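Long-range contact in M32 carboxypeptidase (Chitinophagaceae bacterium, PDB 7A03), which probably removes single amino acids from the C-termini of peptides as a metal-dependent carboxypeptidase of the M32 family: residues F432-L443 against P454-I463. Residues are numbered along the deposited sequence; the frame is centred on the assembly and turned at random.
Sequences FFTTAQKQVPDL and PLLEWLRNNI
W458, on helix 453-462, lies against A436 of helix 420-439 where these two helices of the mostly helical M32 carboxypeptidase fold pack, their local axes crossing at 109° with the short helix 443-448 between them in sequence. The indole is sandwiched. The methyl of A436 sits over the centre of one face in a CH-pi contact, CB 3.7 Å from the centroid of the six-membered ring; alanine suits this place because its small side chain lets the flat ring come close to the helix. N462 ND2 lies above the opposite face, nearer the rim, held there by donating to W458 O at 2.9 Å. The trans first torsion of W458 (chi1 -174°) swings the indole away from its own backbone N and lays it on A436.

Apolar side chains extend the packing beyond the helix ends. In the turn after helix 420-439, branched V440 serves two partners: CG2 meets W458 CD1 obliquely at 3.4 Å, while V440 CG1 touches P454 CB. L443 CD1, at the start of helix 443-448, rests on L455 CB at 3.8 Å, and the CD1 methyl of I463 lies over one face of the F432 ring, towards its rim.

One polar bond crosses: tryptophan adds an edge N-H to its broad apolar face, and W458 NE1 donates to Q439 OE1 at 2.8 Å, with the acceptor in the indole plane and the amide turned 61° from the ring. The long, extended Q439 chain carries the oxygen there; Q439 NE2 is held by the carbonyl of I479, fixing which end of the amide faces the indole. Without the indole, as with a leucine here, Q439 OE1 would probably lose its N-H donor and a gap would open beside A436. A water bridges the two helices, donating to Q439 OE1 and, at 2.7 Å, to N462 OD1.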
loop_
_atom_site.group_PDB
_atom_site.type_symbol
_atom_site.label_atom_id
_atom_site.label_comp_id
_atom_site.label_asym_id
_atom_site.label_seq_id
_atom_site.Cartn_x
_atom_site.Cartn_y
_atom_site.Cartn_z
ATOM N N PHE A 432 -7.480 -11.790 -7.181
ATOM C CA PHE A 432 -8.789 -11.201 -7.411
ATOM C C PHE A 432 -9.039 -11.048 -8.907
ATOM O O PHE A 432 -10.132 -11.375 -9.394
ATOM C CB PHE A 432 -8.931 -9.846 -6.702
ATOM C CG PHE A 432 -8.977 -9.922 -5.190
ATOM C CD1 PHE A 432 -9.491 -11.020 -4.529
ATOM C CD2 PHE A 432 -8.510 -8.856 -4.432
ATOM C CE1 PHE A 432 -9.525 -11.063 -3.138
ATOM C CE2 PHE A 432 -8.544 -8.896 -3.027
ATOM C CZ PHE A 432 -9.048 -9.991 -2.390
ATOM N N PHE A 433 -8.016 -10.629 -9.672
ATOM C CA PHE A 433 -8.309 -10.327 -11.067
ATOM C C PHE A 433 -8.565 -11.604 -11.850
ATOM O O PHE A 433 -9.515 -11.685 -12.642
ATOM C CB PHE A 433 -7.212 -9.493 -11.718
ATOM C CG PHE A 433 -7.569 -9.028 -13.096
ATOM C CD1 PHE A 433 -8.557 -8.060 -13.284
ATOM C CD2 PHE A 433 -6.963 -9.591 -14.217
ATOM C CE1 PHE A 433 -8.921 -7.665 -14.563
ATOM C CE2 PHE A 433 -7.313 -9.171 -15.486
ATOM C CZ PHE A 433 -8.289 -8.197 -15.656
ATOM N N THR A 434 -7.749 -12.626 -11.613
ATOM C CA THR A 434 -8.003 -13.910 -12.242
ATOM C C THR A 434 -9.396 -14.410 -11.890
ATOM O O THR A 434 -10.135 -14.881 -12.768
ATOM C CB THR A 434 -6.908 -14.889 -11.835
ATOM O OG1 THR A 434 -5.664 -14.421 -12.367
ATOM C CG2 THR A 434 -7.176 -16.292 -12.378
ATOM N N THR A 435 -9.811 -14.219 -10.635
ATOM C CA THR A 435 -11.144 -14.672 -10.264
ATOM C C THR A 435 -12.198 -13.857 -10.997
ATOM O O THR A 435 -13.180 -14.418 -11.508
ATOM C CB THR A 435 -11.321 -14.602 -8.749
ATOM O OG1 THR A 435 -10.373 -15.487 -8.129
ATOM C CG2 THR A 435 -12.730 -15.036 -8.352
ATOM N N ALA A 436 -11.985 -12.538 -11.104
ATOM C CA ALA A 436 -12.938 -11.726 -11.852
ATOM C C ALA A 436 -13.028 -12.201 -13.294
ATOM O O ALA A 436 -14.127 -12.273 -13.855
ATOM C CB ALA A 436 -12.582 -10.241 -11.770
ATOM N N GLN A 437 -11.893 -12.607 -13.881
ATOM C CA GLN A 437 -11.925 -13.059 -15.270
ATOM C C GLN A 437 -12.754 -14.324 -15.416
ATOM O O GLN A 437 -13.338 -14.558 -16.483
ATOM C CB GLN A 437 -10.508 -13.283 -15.791
ATOM C CG GLN A 437 -9.694 -12.023 -15.986
ATOM C CD GLN A 437 -8.266 -12.361 -16.376
ATOM O OE1 GLN A 437 -7.523 -12.915 -15.576
ATOM N NE2 GLN A 437 -7.888 -12.053 -17.612
ATOM N N LYS A 438 -12.827 -15.132 -14.351
ATOM C CA LYS A 438 -13.669 -16.321 -14.322
ATOM C C LYS A 438 -15.128 -15.956 -14.084
ATOM O O LYS A 438 -16.027 -16.555 -14.687
ATOM C CB LYS A 438 -13.175 -17.237 -13.198
ATOM C CG LYS A 438 -13.723 -18.656 -13.191
ATOM C CD LYS A 438 -13.834 -19.171 -11.758
ATOM C CE LYS A 438 -14.078 -20.675 -11.713
ATOM N NZ LYS A 438 -15.142 -21.115 -12.660
ATOM N N GLN A 439 -15.387 -14.966 -13.225
ATOM C CA GLN A 439 -16.747 -14.770 -12.740
ATOM C C GLN A 439 -17.551 -13.778 -13.567
ATOM O O GLN A 439 -18.789 -13.823 -13.536
ATOM C CB GLN A 439 -16.729 -14.337 -11.272
ATOM C CG GLN A 439 -16.325 -15.437 -10.302
ATOM C CD GLN A 439 -16.306 -14.937 -8.855
ATOM O OE1 GLN A 439 -16.515 -13.749 -8.598
ATOM N NE2 GLN A 439 -16.043 -15.835 -7.911
ATOM N N VAL A 440 -16.887 -12.892 -14.300
ATOM C CA VAL A 440 -17.543 -11.867 -15.099
ATOM C C VAL A 440 -17.413 -12.279 -16.566
ATOM O O VAL A 440 -16.321 -12.165 -17.142
ATOM C CB VAL A 440 -16.935 -10.482 -14.851
ATOM C CG1 VAL A 440 -17.634 -9.447 -15.721
ATOM C CG2 VAL A 440 -17.045 -10.112 -13.369
ATOM N N PRO A 441 -18.500 -12.704 -17.212
ATOM C CA PRO A 441 -18.358 -13.496 -18.454
ATOM C C PRO A 441 -17.575 -12.812 -19.564
ATOM O O PRO A 441 -16.704 -13.435 -20.187
ATOM C CB PRO A 441 -19.818 -13.780 -18.849
ATOM C CG PRO A 441 -20.608 -13.593 -17.578
ATOM C CD PRO A 441 -19.906 -12.510 -16.825
ATOM N N ASP A 442 -17.859 -11.546 -19.835
ATOM C CA ASP A 442 -17.229 -10.833 -20.938
ATOM C C ASP A 442 -16.188 -9.826 -20.453
ATOM O O ASP A 442 -15.987 -8.785 -21.080
ATOM C CB ASP A 442 -18.297 -10.156 -21.800
ATOM C CG ASP A 442 -19.388 -11.124 -22.244
ATOM O OD1 ASP A 442 -19.173 -11.862 -23.233
ATOM O OD2 ASP A 442 -20.458 -11.152 -21.597
ATOM N N LEU A 443 -15.500 -10.135 -19.351
ATOM C CA LEU A 443 -14.612 -9.154 -18.727
ATOM C C LEU A 443 -13.473 -8.742 -19.656
ATOM O O LEU A 443 -13.213 -7.544 -19.849
ATOM C CB LEU A 443 -14.055 -9.704 -17.411
ATOM C CG LEU A 443 -13.188 -8.669 -16.697
ATOM C CD1 LEU A 443 -14.032 -7.478 -16.242
ATOM C CD2 LEU A 443 -12.452 -9.281 -15.523
ATOM N N PRO A 454 -17.775 -3.205 -16.056
ATOM C CA PRO A 454 -17.999 -4.538 -15.470
ATOM C C PRO A 454 -17.003 -4.902 -14.382
ATOM O O PRO A 454 -17.385 -5.531 -13.384
ATOM C CB PRO A 454 -17.940 -5.476 -16.683
ATOM C CG PRO A 454 -18.379 -4.604 -17.818
ATOM C CD PRO A 454 -17.751 -3.261 -17.530
ATOM N N LEU A 455 -15.744 -4.479 -14.527
ATOM C CA LEU A 455 -14.760 -4.744 -13.483
ATOM C C LEU A 455 -15.068 -3.940 -12.222
ATOM O O LEU A 455 -15.016 -4.481 -11.104
ATOM C CB LEU A 455 -13.357 -4.439 -13.999
ATOM C CG LEU A 455 -12.279 -4.497 -12.916
ATOM C CD1 LEU A 455 -12.140 -5.892 -12.346
ATOM C CD2 LEU A 455 -10.984 -4.031 -13.492
ATOM N N LEU A 456 -15.394 -2.644 -12.382
ATOM C CA LEU A 456 -15.712 -1.823 -11.214
ATOM C C LEU A 456 -16.938 -2.372 -10.499
ATOM O O LEU A 456 -16.965 -2.441 -9.270
ATOM C CB LEU A 456 -15.917 -0.356 -11.606
ATOM C CG LEU A 456 -16.264 0.531 -10.403
ATOM C CD1 LEU A 456 -15.177 0.466 -9.354
ATOM C CD2 LEU A 456 -16.485 1.958 -10.875
ATOM N N GLU A 457 -17.959 -2.775 -11.256
ATOM C CA GLU A 457 -19.133 -3.399 -10.659
ATOM C C GLU A 457 -18.760 -4.642 -9.855
ATOM O O GLU A 457 -19.253 -4.838 -8.735
ATOM C CB GLU A 457 -20.141 -3.742 -11.755
ATOM C CG GLU A 457 -21.407 -4.391 -11.230
ATOM C CD GLU A 457 -22.360 -4.789 -12.327
ATOM O OE1 GLU A 457 -21.896 -5.258 -13.389
ATOM O OE2 GLU A 457 -23.577 -4.612 -12.130
ATOM N N TRP A 458 -17.907 -5.511 -10.412
ATOM C CA TRP A 458 -17.496 -6.693 -9.653
ATOM C C TRP A 458 -16.810 -6.305 -8.343
ATOM O O TRP A 458 -17.096 -6.876 -7.277
ATOM C CB TRP A 458 -16.601 -7.578 -10.528
ATOM C CG TRP A 458 -16.235 -8.872 -9.893
ATOM C CD1 TRP A 458 -16.942 -10.044 -9.935
ATOM C CD2 TRP A 458 -15.052 -9.142 -9.132
ATOM N NE1 TRP A 458 -16.270 -11.022 -9.240
ATOM C CE2 TRP A 458 -15.111 -10.492 -8.733
ATOM C CE3 TRP A 458 -13.951 -8.368 -8.735
ATOM C CZ2 TRP A 458 -14.114 -11.086 -7.974
ATOM C CZ3 TRP A 458 -12.955 -8.963 -7.982
ATOM C CH2 TRP A 458 -13.050 -10.312 -7.602
ATOM N N LEU A 459 -15.917 -5.325 -8.398
ATOM C CA LEU A 459 -15.250 -4.870 -7.182
ATOM C C LEU A 459 -16.244 -4.270 -6.193
ATOM O O LEU A 459 -16.114 -4.457 -4.979
ATOM C CB LEU A 459 -14.161 -3.866 -7.547
ATOM C CG LEU A 459 -13.006 -4.421 -8.381
ATOM C CD1 LEU A 459 -12.191 -3.258 -8.960
ATOM C CD2 LEU A 459 -12.127 -5.361 -7.555
ATOM N N ARG A 460 -17.221 -3.512 -6.700
ATOM C CA ARG A 460 -18.191 -2.852 -5.841
ATOM C C ARG A 460 -19.166 -3.839 -5.220
ATOM O O ARG A 460 -19.759 -3.531 -4.182
ATOM C CB ARG A 460 -18.954 -1.804 -6.651
ATOM C CG ARG A 460 -18.138 -0.559 -6.951
ATOM C CD ARG A 460 -18.109 0.390 -5.737
ATOM N NE ARG A 460 -17.061 1.395 -5.861
ATOM C CZ ARG A 460 -17.179 2.515 -6.560
ATOM N NH1 ARG A 460 -18.312 2.796 -7.188
ATOM N NH2 ARG A 460 -16.173 3.367 -6.607
ATOM N N ASN A 461 -19.359 -5.012 -5.838
ATOM C CA ASN A 461 -20.190 -6.063 -5.250
ATOM C C ASN A 461 -19.414 -7.001 -4.335
ATOM O O ASN A 461 -20.004 -7.590 -3.415
ATOM C CB ASN A 461 -20.861 -6.894 -6.348
ATOM C CG ASN A 461 -21.906 -6.098 -7.115
ATOM O OD1 ASN A 461 -22.452 -5.122 -6.609
ATOM N ND2 ASN A 461 -22.193 -6.525 -8.334
ATOM N N ASN A 462 -18.107 -7.152 -4.551
ATOM C CA ASN A 462 -17.336 -8.152 -3.829
ATOM C C ASN A 462 -16.395 -7.607 -2.770
ATOM O O ASN A 462 -16.093 -8.337 -1.824
ATOM C CB ASN A 462 -16.536 -9.016 -4.805
ATOM C CG ASN A 462 -17.405 -10.016 -5.517
ATOM O OD1 ASN A 462 -17.684 -11.096 -4.988
ATOM N ND2 ASN A 462 -17.860 -9.656 -6.713
ATOM N N ILE A 463 -15.914 -6.367 -2.897
ATOM C CA ILE A 463 -14.878 -5.868 -1.987
ATOM C C ILE A 463 -15.266 -4.552 -1.328
ATOM O O ILE A 463 -15.288 -4.443 -0.096
ATOM C CB ILE A 463 -13.518 -5.750 -2.697
ATOM C CG1 ILE A 463 -13.011 -7.151 -3.080
ATOM C CG2 ILE A 463 -12.519 -5.055 -1.781
ATOM C CD1 ILE A 463 -11.856 -7.149 -4.059
HETATM O O HOH W 1 -17.863 -13.538 -6.176
#